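Local coordinates for protein carbohydrate kinase, FGGY (Rhodospirillum rubrum, PDB 3IFR) that probably phosphorylates D-xylulose with ATP, as a two-domain FGGY carbohydrate kinase of the actin-like ATPase clan, at residues L262-G267 / F405-G410; A250-I255 / L431-G436; A125-T130 / S280-Y285; G185-L190 / D198-A203; R36-S41 / W56-A61. All blocks are in the same frame, centred on the assembly; numbering follows the deposited sequence.

Contact 1 of 5, residues L262-G267 / F405-G410; sequences LLKFGG and FASDGG
Residues L262-F265 run parallel to F405-S407, their short axes 4.5 Å apart at the closest and inclined by 23°. The ladder of backbone bonds steps from L263 N to F405 O (2.7 Å), from S407 N to L263 O (3.0 Å) and from F265 N to S407 O. Beyond the ladder the second segment turns back, and G410 N bonds to F265 O at 3.1 Å. Of the side chains, L262 CD1 touches F405 CB on one face of the sheet, the face also taken by K264 and S407. On the other face A406 CB sits at the edge of the F265 ring, 3.9 Å from CE2, while S407 O lies at the edge in the ring plane. W416 meets this ring edge-to-face from helix 414-424. The two strands are central neighbours in the C-terminal sheet of the actin-like ATPase fold, where the turns after such strands commonly face the nucleotide between the lobes; G266 and the D408-G410 run are consistent with that role. K264, its chain bent only at the last torsion (chi4 -43°), brings NZ to D408 OD2 at 3.1 Å in a salt bridge. The other oxygen, OD1, accepts from G409 N on its anti lone pair, in a bond modelled rather short, so each carboxylate oxygen has a partner. An alanine in place of D408 would probably leave K264 NZ without this counter-charge and G409 N without its side-chain acceptor. G410 is close enough to F265 that a CB there would collide with F265 CB.

Contact 2 of 5, residues A250-I255 / L431-G436; sequences ALAAGI and LANPLG
The flat carboxamide of N433 points its oxygen at the end of a helix: OD1 lies 3.2 Å from A252 CB. A253 N is on the same side of the amide plane as that methyl but stands farther out of it, 3.8 Å from OD1, and no hydrogen bond joins the two segments. The receiving structure is a Schellman motif closing helix 245-252. I255 N bonds back to A250 O, and G254 N to L251 O, with G254 at positive phi (84°), where a side chain would press on the carbonyl oxygen before it. This helix end comes from the N-terminal part of the chain, whereas L431 lies at the end of strand 428-432 in the C-terminal sheet and N433 just beyond it, so the contact lies where the two lobes of the kinase meet. N433 extends across with CG anti to the backbone N (chi1 -171°). L431 takes the less usual course, CG lying between backbone N and carbonyl carbon, and its isopropyl fork comes up against A253. V439 of helix 437-448 also packs on A252. Both prongs of the fork meet one methyl: A253 CB is 3.8 Å from L431 CD1 and 3.9 Å from L431 CD2.

Contact 3 of 5, residues A125-T130 / S280-Y285; sequences AFLART and SDPRLY
L127 and S280 lie across from each other where helix 123-130 meets the loop between strands 269-273 and 298-301. The leucine stretches out from the helix with CG anti to the backbone N (chi1 -176°) and presses one branch on the start of a type I turn, D281 to L284. Its CD1 touches P282 N at 3.2 Å and the ring carbon P282 CD at 3.6 Å, meeting the proline on its nitrogen side; P282 CA, at 3.5 Å from the same CD1, is closer than usual for two carbons. S280 points the other way, into the helix backbone. Its CB sits 3.1 Å from L127 O, and its OG rests against A128 CA at 3.2 Å, although OG makes no hydrogen bond to L127 O, the angle being poor. D281 turns from the helix and forms an ion pair with R283, though the bonds are modelled too short for their lengths to be trusted. L284 of the same turn packs on helix 372-397, and the contact thereby sets helix 123-130 of the N-terminal part beside a loop that rests on a C-terminal helix. With no hydrogen bond or charge pair across it, the contact depends on close van der Waals fit and sets no strict polar geometry between the two parts.

Contact 4 of 5, residues G185-L190 / D198-A203; sequences GGFIDL and DLVALA
Helix 179-185 ends in a Schellman motif at G186, and the chain then runs past helix 197-201 with F187 CA 5.2 Å from L199 CA. Between the two passes lies a small hairpin, strands 188-189 and 194-195, so the whole is a helix, a hairpin and a short helix folded back on the turn that follows the first. L199 and F187 share most of the filling. The leucine has CG anti to its own carbonyl carbon (chi1 -76°); L199 CB lies 3.4 Å from G186 O, and L199 CD1 reaches on to F187 O at 3.6 Å and to the peptide carbon of I188. One leucine thus touches the backbone of three successive residues of the other segment. F187 works in the opposite direction. Its ring approaches V200 with the two side chains at about a right angle, CD1 touching V200 CG2 at 4.0 Å, while A203 CB stands at the ring edge, 4.4 Å from CE1. V139 and T140 of helix 139-149 also touch this phenylalanine. At the margin D189 and D198 hold their carboxylates near each other, D189 OD1 and D198 OD2 being 5.9 Å apart; R129 of helix 123-130 pairs with D189 and, at a distance modelled too short to be trusted, with D198, and would probably offset the repulsion. No direct hydrogen bond crosses between the segments. A water bridges them instead: it gives one hydrogen to G186 O at 2.9 Å and the other to L199 O at 2.8 Å.

Contact 5 of 5, residues R36-S41 / W56-A61; sequences RPTTLS and WDNARA
N58 and R36 meet where helix 52-70 lies beside the end of strand 29-37, an outermost strand of the N-terminal sheet. The helix follows the first three antiparallel strands and leads on to strand 77-84, the order of an actin-like ATPase domain. The tight part belongs to N58, which is buried and points from the helix at the strand. N58 CG lies 3.6 Å from both R36 CB and P37 O, so the amide packs against the base of the arginine side chain and the P37 carbonyl, and its far end also lies beside T38 OG1. Which amide atom faces which partner is uncertain. An alanine at N58 would probably open a gap beside R36 CB and leave P37 O and T38 OG1 without the polar group that now lies against them. The other half is looser and nearer to solvent. R36 bends at chi2 (-61°), and its guanidinium runs on past A61 to a salt bridge with E65, one helical turn farther along. P37 is exposed, and its CB is directed away from the helix. Contact here is slight: R36 NE comes within 3.8 Å of A61 CB, and R36 NH2 stays 4.1 Å from A61 O.

From the N terminus, contact 5 closes first, a short loop joining the edge of the N-terminal sheet to the helix that follows it. Next opens contact 3, at 125-130, which closes only at 280-285; contact 4 opens and closes within it, folding helix 197-201 back on the end of helix 179-185 in the N-terminal part, and the two touch through R129. Contact 3 also crosses contacts 1 and 2, whose first segments lie inside its loop while their second segments come after it. Contact 1 nests within contact 2 and touches it, L262 packing on A253 and I255. Contacts 2 and 3 link N-terminal helices to C-terminal elements, whereas contact 1 stays within the C-terminal sheet.

Contact 1 of 5, residues L262-G267 / F405-G410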
# COMPACT_ATOMS: atom_id res chain seq x y z
N LEU A 262 -2.90 -9.91 5.23
CA LEU A 262 -1.49 -9.81 4.91
C LEU A 262 -0.81 -8.91 5.93
O LEU A 262 -1.32 -7.84 6.32
CB LEU A 262 -1.28 -9.26 3.48
CG LEU A 262 0.20 -9.05 3.18
CD1 LEU A 262 0.89 -10.41 3.08
CD2 LEU A 262 0.45 -8.25 1.94
N LEU A 263 0.36 -9.34 6.37
CA LEU A 263 1.15 -8.55 7.27
C LEU A 263 2.46 -8.29 6.57
O LEU A 263 3.24 -9.22 6.36
CB LEU A 263 1.43 -9.34 8.53
CG LEU A 263 0.53 -9.29 9.74
CD1 LEU A 263 -0.91 -8.82 9.46
CD2 LEU A 263 0.61 -10.67 10.31
N LYS A 264 2.74 -7.02 6.29
CA LYS A 264 3.83 -6.62 5.41
C LYS A 264 4.92 -6.03 6.26
O LYS A 264 4.77 -4.92 6.78
CB LYS A 264 3.31 -5.56 4.44
CG LYS A 264 3.98 -5.54 3.08
CD LYS A 264 3.06 -4.91 2.02
CE LYS A 264 3.76 -4.80 0.66
NZ LYS A 264 5.17 -4.32 0.82
N PHE A 265 6.00 -6.77 6.44
CA PHE A 265 7.13 -6.26 7.23
C PHE A 265 8.12 -5.46 6.37
O PHE A 265 9.25 -5.88 6.15
CB PHE A 265 7.80 -7.40 7.97
CG PHE A 265 6.94 -7.99 9.03
CD1 PHE A 265 7.05 -7.56 10.34
CD2 PHE A 265 5.97 -8.92 8.70
CE1 PHE A 265 6.24 -8.08 11.30
CE2 PHE A 265 5.16 -9.43 9.65
CZ PHE A 265 5.28 -9.02 10.94
N GLY A 266 7.66 -4.31 5.89
CA GLY A 266 8.45 -3.37 5.09
C GLY A 266 9.05 -2.28 5.97
O GLY A 266 8.95 -2.33 7.21
N GLY A 267 9.68 -1.31 5.35
CA GLY A 267 10.27 -0.22 6.11
C GLY A 267 9.21 0.37 7.01
O GLY A 267 9.44 0.58 8.20
N PHE A 405 -0.92 -14.01 6.58
CA PHE A 405 0.23 -14.16 5.71
C PHE A 405 1.21 -13.09 6.09
O PHE A 405 0.81 -11.99 6.46
CB PHE A 405 -0.19 -14.01 4.23
CG PHE A 405 -1.28 -14.98 3.79
CD1 PHE A 405 -0.96 -16.09 3.02
CD2 PHE A 405 -2.60 -14.81 4.17
CE1 PHE A 405 -1.97 -16.99 2.62
CE2 PHE A 405 -3.59 -15.69 3.77
CZ PHE A 405 -3.27 -16.77 2.99
N ALA A 406 2.51 -13.39 6.03
CA ALA A 406 3.48 -12.33 6.15
C ALA A 406 4.37 -12.29 4.91
O ALA A 406 4.65 -13.30 4.29
CB ALA A 406 4.29 -12.45 7.42
N SER A 407 4.76 -11.09 4.53
CA SER A 407 5.60 -10.89 3.36
C SER A 407 6.61 -9.79 3.68
O SER A 407 6.59 -9.21 4.77
CB SER A 407 4.76 -10.45 2.18
OG SER A 407 4.47 -9.08 2.34
N ASP A 408 7.48 -9.53 2.71
CA ASP A 408 8.51 -8.51 2.82
C ASP A 408 9.67 -8.88 3.72
O ASP A 408 9.74 -10.00 4.26
CB ASP A 408 7.93 -7.18 3.28
CG ASP A 408 8.58 -6.00 2.58
OD1 ASP A 408 9.83 -5.97 2.45
OD2 ASP A 408 7.83 -5.11 2.12
N GLY A 409 10.55 -7.90 3.91
CA GLY A 409 11.86 -8.08 4.52
C GLY A 409 11.90 -8.76 5.87
O GLY A 409 12.77 -9.56 6.12
N GLY A 410 10.96 -8.43 6.75
CA GLY A 410 11.01 -8.97 8.10
C GLY A 410 10.83 -10.48 8.11
O GLY A 410 11.24 -11.15 9.07

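Contact 2 of 5, residues A250-I255 / L431-G436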
# COMPACT_ATOMS: atom_id res chain seq x y z
N ALA A 250 -1.55 -7.18 -2.20
CA ALA A 250 -2.27 -8.11 -1.31
C ALA A 250 -2.74 -9.34 -2.12
O ALA A 250 -2.46 -10.47 -1.77
CB ALA A 250 -3.42 -7.44 -0.62
N LEU A 251 -3.43 -9.10 -3.22
CA LEU A 251 -3.81 -10.17 -4.15
C LEU A 251 -2.68 -11.14 -4.47
O LEU A 251 -2.82 -12.33 -4.37
CB LEU A 251 -4.29 -9.54 -5.45
CG LEU A 251 -4.79 -10.57 -6.45
CD1 LEU A 251 -5.91 -11.39 -5.80
CD2 LEU A 251 -5.25 -9.88 -7.75
N ALA A 252 -1.53 -10.62 -4.87
CA ALA A 252 -0.38 -11.47 -5.21
C ALA A 252 0.06 -12.28 -4.04
O ALA A 252 0.58 -13.39 -4.19
CB ALA A 252 0.80 -10.62 -5.76
N ALA A 253 -0.10 -11.74 -2.84
CA ALA A 253 0.25 -12.52 -1.67
C ALA A 253 -0.83 -13.55 -1.33
O ALA A 253 -0.72 -14.30 -0.38
CB ALA A 253 0.58 -11.62 -0.46
N GLY A 254 -1.88 -13.60 -2.14
CA GLY A 254 -2.96 -14.54 -1.92
C GLY A 254 -4.02 -14.09 -0.93
O GLY A 254 -4.64 -14.92 -0.28
N ILE A 255 -4.21 -12.79 -0.77
CA ILE A 255 -5.34 -12.33 0.03
C ILE A 255 -6.54 -12.17 -0.91
O ILE A 255 -6.71 -11.12 -1.60
CB ILE A 255 -5.01 -11.03 0.81
CG1 ILE A 255 -4.29 -11.37 2.13
CG2 ILE A 255 -6.27 -10.28 1.17
CD1 ILE A 255 -2.85 -11.69 1.98
N LEU A 431 5.72 -15.69 2.98
CA LEU A 431 5.86 -15.75 1.53
C LEU A 431 6.80 -14.64 1.06
O LEU A 431 7.04 -13.65 1.76
CB LEU A 431 4.51 -15.60 0.86
CG LEU A 431 3.92 -14.21 1.08
CD1 LEU A 431 3.90 -13.43 -0.22
CD2 LEU A 431 2.50 -14.32 1.64
N ALA A 432 7.35 -14.82 -0.12
CA ALA A 432 8.15 -13.76 -0.72
C ALA A 432 7.45 -13.28 -1.98
O ALA A 432 6.97 -14.09 -2.79
CB ALA A 432 9.54 -14.26 -1.04
N ASN A 433 7.39 -11.98 -2.17
CA ASN A 433 6.69 -11.45 -3.33
C ASN A 433 7.54 -10.32 -3.83
O ASN A 433 7.20 -9.17 -3.64
CB ASN A 433 5.37 -10.90 -2.85
CG ASN A 433 4.44 -10.51 -3.98
OD1 ASN A 433 3.27 -10.17 -3.70
ND2 ASN A 433 4.94 -10.54 -5.26
N PRO A 434 8.69 -10.66 -4.43
CA PRO A 434 9.71 -9.66 -4.72
C PRO A 434 9.29 -8.74 -5.89
O PRO A 434 9.36 -7.52 -5.77
CB PRO A 434 10.93 -10.50 -5.12
CG PRO A 434 10.48 -11.92 -5.16
CD PRO A 434 8.99 -11.96 -5.05
N LEU A 435 8.83 -9.34 -6.98
CA LEU A 435 8.43 -8.58 -8.15
C LEU A 435 7.36 -7.60 -7.78
O LEU A 435 7.18 -6.61 -8.48
CB LEU A 435 7.88 -9.51 -9.21
CG LEU A 435 8.95 -10.18 -10.06
CD1 LEU A 435 10.06 -10.67 -9.16
CD2 LEU A 435 8.36 -11.34 -10.88
N GLY A 436 6.60 -7.88 -6.72
CA GLY A 436 5.64 -6.93 -6.18
C GLY A 436 4.21 -6.84 -6.73
O GLY A 436 3.51 -7.87 -6.96

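Contact 3 of 5, residues A125-T130 / S280-Y285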
# COMPACT_ATOMS: atom_id res chain seq x y z
N ALA A 125 -18.52 11.96 9.93
CA ALA A 125 -19.51 11.73 8.92
C ALA A 125 -18.76 11.48 7.62
O ALA A 125 -19.10 10.59 6.85
CB ALA A 125 -20.42 12.93 8.80
N PHE A 126 -17.70 12.26 7.40
CA PHE A 126 -16.92 12.17 6.17
C PHE A 126 -16.23 10.81 6.06
O PHE A 126 -16.28 10.14 5.01
CB PHE A 126 -15.85 13.27 6.13
CG PHE A 126 -15.00 13.22 4.91
CD1 PHE A 126 -13.92 12.36 4.84
CD2 PHE A 126 -15.29 14.00 3.82
CE1 PHE A 126 -13.14 12.30 3.70
CE2 PHE A 126 -14.52 13.94 2.68
CZ PHE A 126 -13.43 13.09 2.62
N LEU A 127 -15.58 10.41 7.15
CA LEU A 127 -14.86 9.15 7.18
C LEU A 127 -15.85 7.96 7.06
O LEU A 127 -15.56 6.97 6.38
CB LEU A 127 -13.95 9.09 8.42
CG LEU A 127 -12.96 7.97 8.77
CD1 LEU A 127 -13.49 7.17 9.93
CD2 LEU A 127 -12.62 7.04 7.60
N ALA A 128 -17.04 8.10 7.65
CA ALA A 128 -18.10 7.08 7.49
C ALA A 128 -18.63 7.08 6.08
O ALA A 128 -19.30 6.16 5.65
CB ALA A 128 -19.25 7.33 8.45
N ARG A 129 -18.35 8.12 5.35
CA ARG A 129 -18.96 8.22 4.06
C ARG A 129 -18.04 7.67 2.97
O ARG A 129 -18.48 6.97 2.07
CB ARG A 129 -19.28 9.68 3.79
CG ARG A 129 -19.90 9.92 2.49
CD ARG A 129 -20.76 11.11 2.68
NE ARG A 129 -21.57 11.35 1.52
CZ ARG A 129 -21.48 12.43 0.78
NH1 ARG A 129 -20.61 13.37 1.11
NH2 ARG A 129 -22.27 12.57 -0.27
N THR A 130 -16.77 8.03 3.05
CA THR A 130 -15.82 7.65 2.03
C THR A 130 -14.93 6.52 2.54
O THR A 130 -14.06 6.03 1.82
CB THR A 130 -14.90 8.81 1.77
OG1 THR A 130 -14.09 8.98 2.93
CG2 THR A 130 -15.71 10.07 1.56
N SER A 280 -16.10 1.64 7.39
CA SER A 280 -15.05 2.60 7.64
C SER A 280 -14.70 2.47 9.10
O SER A 280 -15.45 1.89 9.87
CB SER A 280 -15.60 4.00 7.36
OG SER A 280 -16.98 4.05 7.68
N ASP A 281 -13.57 3.03 9.48
CA ASP A 281 -13.30 3.20 10.89
C ASP A 281 -12.11 4.14 11.07
O ASP A 281 -11.09 4.03 10.36
CB ASP A 281 -13.09 1.86 11.54
CG ASP A 281 -12.90 1.97 13.06
OD1 ASP A 281 -13.88 1.66 13.81
OD2 ASP A 281 -11.77 2.36 13.51
N PRO A 282 -12.25 5.08 12.02
CA PRO A 282 -11.27 6.11 12.37
C PRO A 282 -9.87 5.54 12.40
O PRO A 282 -8.90 6.29 12.45
CB PRO A 282 -11.67 6.48 13.81
CG PRO A 282 -13.15 6.25 13.85
CD PRO A 282 -13.43 5.11 12.92
N ARG A 283 -9.77 4.23 12.39
CA ARG A 283 -8.52 3.58 12.79
C ARG A 283 -7.78 2.98 11.59
O ARG A 283 -6.57 2.75 11.64
CB ARG A 283 -8.84 2.52 13.87
CG ARG A 283 -9.41 3.12 15.16
CD ARG A 283 -10.00 2.09 16.14
NE ARG A 283 -11.40 1.83 15.84
CZ ARG A 283 -12.15 0.90 16.45
NH1 ARG A 283 -13.42 0.76 16.09
NH2 ARG A 283 -11.66 0.12 17.40
N LEU A 284 -8.53 2.77 10.51
CA LEU A 284 -8.15 1.90 9.40
C LEU A 284 -8.74 2.53 8.15
O LEU A 284 -9.88 3.02 8.20
CB LEU A 284 -8.79 0.53 9.59
CG LEU A 284 -8.16 -0.30 10.71
CD1 LEU A 284 -8.97 -1.56 10.95
CD2 LEU A 284 -6.71 -0.65 10.39
N TYR A 285 -8.02 2.53 7.04
CA TYR A 285 -8.55 3.12 5.80
C TYR A 285 -9.23 2.07 4.92
O TYR A 285 -8.86 0.91 4.94
CB TYR A 285 -7.43 3.78 5.00
CG TYR A 285 -6.17 4.11 5.80
CD1 TYR A 285 -6.11 5.23 6.63
CD2 TYR A 285 -5.02 3.30 5.71
CE1 TYR A 285 -4.95 5.53 7.36
CE2 TYR A 285 -3.86 3.60 6.43
CZ TYR A 285 -3.83 4.71 7.26
OH TYR A 285 -2.70 5.02 7.99

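Contact 4 of 5, residues G185-L190 / D198-A203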
# COMPACT_ATOMS: atom_id res chain seq x y z
N GLY A 185 -9.08 9.11 -2.65
CA GLY A 185 -9.04 10.52 -2.94
C GLY A 185 -10.09 11.42 -2.30
O GLY A 185 -9.87 12.62 -2.20
N GLY A 186 -11.25 10.87 -1.91
CA GLY A 186 -12.27 11.65 -1.22
C GLY A 186 -13.47 11.91 -2.10
O GLY A 186 -14.35 12.66 -1.73
N PHE A 187 -13.54 11.27 -3.26
CA PHE A 187 -14.63 11.59 -4.16
C PHE A 187 -15.81 10.62 -4.16
O PHE A 187 -16.89 10.94 -4.69
CB PHE A 187 -14.12 11.75 -5.58
CG PHE A 187 -13.08 12.81 -5.73
CD1 PHE A 187 -13.20 14.02 -5.05
CD2 PHE A 187 -11.97 12.62 -6.55
CE1 PHE A 187 -12.22 15.01 -5.18
CE2 PHE A 187 -10.99 13.63 -6.70
CZ PHE A 187 -11.13 14.82 -6.01
N ILE A 188 -15.63 9.44 -3.58
CA ILE A 188 -16.67 8.42 -3.64
C ILE A 188 -17.40 8.18 -2.32
O ILE A 188 -16.78 8.12 -1.26
CB ILE A 188 -16.13 7.09 -4.16
CG1 ILE A 188 -15.84 7.21 -5.65
CG2 ILE A 188 -17.15 5.97 -3.89
CD1 ILE A 188 -15.06 6.05 -6.18
N ASP A 189 -18.72 8.06 -2.41
CA ASP A 189 -19.58 7.61 -1.33
C ASP A 189 -19.70 6.09 -1.40
O ASP A 189 -20.19 5.57 -2.39
CB ASP A 189 -20.98 8.21 -1.50
CG ASP A 189 -21.86 8.00 -0.28
OD1 ASP A 189 -22.31 9.00 0.28
OD2 ASP A 189 -22.08 6.84 0.13
N LEU A 190 -19.22 5.41 -0.35
CA LEU A 190 -19.33 3.95 -0.19
C LEU A 190 -20.75 3.48 -0.47
O LEU A 190 -20.95 2.56 -1.26
CB LEU A 190 -18.98 3.56 1.24
CG LEU A 190 -17.65 2.88 1.60
CD1 LEU A 190 -16.57 3.06 0.54
CD2 LEU A 190 -17.16 3.36 2.98
N ASP A 198 -21.50 16.76 -4.51
CA ASP A 198 -21.19 16.89 -3.13
C ASP A 198 -19.69 16.82 -2.81
O ASP A 198 -19.11 17.77 -2.33
CB ASP A 198 -21.93 15.70 -2.48
CG ASP A 198 -22.11 15.87 -1.04
OD1 ASP A 198 -22.01 17.01 -0.54
OD2 ASP A 198 -22.31 14.87 -0.37
N LEU A 199 -19.06 15.67 -3.04
CA LEU A 199 -17.70 15.42 -2.59
C LEU A 199 -16.68 16.14 -3.44
O LEU A 199 -15.71 16.68 -2.92
CB LEU A 199 -17.40 13.92 -2.54
CG LEU A 199 -18.08 13.30 -1.31
CD1 LEU A 199 -18.24 11.80 -1.44
CD2 LEU A 199 -17.37 13.71 0.00
N VAL A 200 -16.89 16.14 -4.74
CA VAL A 200 -16.03 16.91 -5.62
C VAL A 200 -16.11 18.42 -5.31
O VAL A 200 -15.10 19.10 -5.22
CB VAL A 200 -16.35 16.62 -7.10
CG1 VAL A 200 -15.40 17.35 -7.99
CG2 VAL A 200 -16.27 15.13 -7.36
N ALA A 201 -17.32 18.92 -5.09
CA ALA A 201 -17.48 20.33 -4.71
C ALA A 201 -16.55 20.76 -3.58
O ALA A 201 -16.07 21.86 -3.59
CB ALA A 201 -18.95 20.67 -4.35
N LEU A 202 -16.32 19.91 -2.59
CA LEU A 202 -15.39 20.25 -1.51
C LEU A 202 -13.99 20.72 -1.99
O LEU A 202 -13.29 21.45 -1.29
CB LEU A 202 -15.18 19.04 -0.58
CG LEU A 202 -15.91 18.73 0.73
CD1 LEU A 202 -14.93 18.01 1.61
CD2 LEU A 202 -16.46 19.96 1.46
N ALA A 203 -13.56 20.22 -3.14
CA ALA A 203 -12.24 20.51 -3.66
C ALA A 203 -12.34 21.73 -4.59
O ALA A 203 -11.35 22.17 -5.17
CB ALA A 203 -11.68 19.27 -4.43
O HOH W 1 -13.87 15.42 -1.19

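Contact 5 of 5, residues R36-S41 / W56-A61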
# COMPACT_ATOMS: atom_id res chain seq x y z
N ARG A 36 12.88 0.36 -14.56
CA ARG A 36 13.53 1.63 -14.83
C ARG A 36 13.32 2.47 -13.59
O ARG A 36 12.22 2.47 -13.00
CB ARG A 36 12.91 2.35 -16.05
CG ARG A 36 13.15 1.73 -17.44
CD ARG A 36 14.63 1.66 -17.81
NE ARG A 36 14.84 1.20 -19.18
CZ ARG A 36 14.87 -0.08 -19.54
NH1 ARG A 36 14.70 -1.00 -18.61
NH2 ARG A 36 15.07 -0.45 -20.80
N PRO A 37 14.36 3.23 -13.20
CA PRO A 37 14.30 4.12 -12.05
C PRO A 37 13.35 5.31 -12.32
O PRO A 37 13.21 5.75 -13.47
CB PRO A 37 15.76 4.61 -11.91
CG PRO A 37 16.56 3.66 -12.73
CD PRO A 37 15.67 3.32 -13.87
N THR A 38 12.72 5.82 -11.27
CA THR A 38 11.83 6.96 -11.39
C THR A 38 12.33 7.90 -10.37
O THR A 38 12.76 7.43 -9.32
CB THR A 38 10.42 6.59 -10.98
OG1 THR A 38 9.96 5.53 -11.82
CG2 THR A 38 9.49 7.81 -11.06
N THR A 39 12.28 9.20 -10.68
CA THR A 39 12.81 10.21 -9.77
C THR A 39 11.72 10.79 -8.86
O THR A 39 10.67 11.26 -9.34
CB THR A 39 13.46 11.38 -10.52
OG1 THR A 39 14.47 10.89 -11.42
CG2 THR A 39 14.09 12.36 -9.52
N LEU A 40 11.95 10.72 -7.56
CA LEU A 40 11.15 11.46 -6.59
C LEU A 40 11.86 12.79 -6.42
O LEU A 40 13.01 12.80 -5.98
CB LEU A 40 11.19 10.73 -5.25
CG LEU A 40 10.25 11.15 -4.11
CD1 LEU A 40 8.84 11.44 -4.62
CD2 LEU A 40 10.20 10.01 -3.10
N SER A 41 11.22 13.89 -6.80
CA SER A 41 11.78 15.21 -6.51
C SER A 41 11.16 15.81 -5.26
O SER A 41 10.02 15.49 -4.90
CB SER A 41 11.54 16.18 -7.67
OG SER A 41 12.00 15.63 -8.88
N TRP A 56 5.70 7.69 -18.28
CA TRP A 56 5.30 7.25 -19.61
C TRP A 56 6.48 6.77 -20.40
O TRP A 56 6.43 5.76 -21.10
CB TRP A 56 4.60 8.39 -20.37
CG TRP A 56 4.25 8.02 -21.76
CD1 TRP A 56 4.69 8.62 -22.89
CD2 TRP A 56 3.44 6.90 -22.19
NE1 TRP A 56 4.17 8.00 -24.00
CE2 TRP A 56 3.41 6.93 -23.60
CE3 TRP A 56 2.74 5.89 -21.52
CZ2 TRP A 56 2.68 6.01 -24.37
CZ3 TRP A 56 2.01 4.96 -22.30
CH2 TRP A 56 1.98 5.04 -23.71
N ASP A 57 7.58 7.50 -20.28
CA ASP A 57 8.82 7.07 -20.89
C ASP A 57 9.35 5.79 -20.30
O ASP A 57 9.76 4.90 -21.03
CB ASP A 57 9.88 8.14 -20.81
CG ASP A 57 10.47 8.40 -22.14
OD1 ASP A 57 11.65 8.01 -22.33
OD2 ASP A 57 9.70 8.92 -23.00
N ASN A 58 9.38 5.72 -18.97
CA ASN A 58 9.65 4.44 -18.28
C ASN A 58 8.73 3.33 -18.82
O ASN A 58 9.21 2.28 -19.23
CB ASN A 58 9.48 4.56 -16.77
CG ASN A 58 10.70 5.16 -16.05
OD1 ASN A 58 10.72 5.19 -14.81
ND2 ASN A 58 11.70 5.62 -16.78
N ALA A 59 7.42 3.60 -18.90
CA ALA A 59 6.50 2.52 -19.32
C ALA A 59 6.76 2.02 -20.75
O ALA A 59 6.73 0.84 -21.00
CB ALA A 59 5.03 2.95 -19.16
N ARG A 60 6.97 2.92 -21.70
CA ARG A 60 7.34 2.55 -23.04
C ARG A 60 8.57 1.71 -23.06
O ARG A 60 8.59 0.71 -23.74
CB ARG A 60 7.66 3.82 -23.85
CG ARG A 60 6.42 4.58 -24.28
CD ARG A 60 6.81 5.87 -24.87
NE ARG A 60 7.42 5.64 -26.18
CZ ARG A 60 8.29 6.47 -26.77
NH1 ARG A 60 8.68 7.58 -26.15
NH2 ARG A 60 8.78 6.15 -27.96
N ALA A 61 9.60 2.10 -22.32
CA ALA A 61 10.88 1.36 -22.33
C ALA A 61 10.78 -0.08 -21.85
O ALA A 61 11.35 -1.03 -22.43
CB ALA A 61 11.91 2.09 -21.48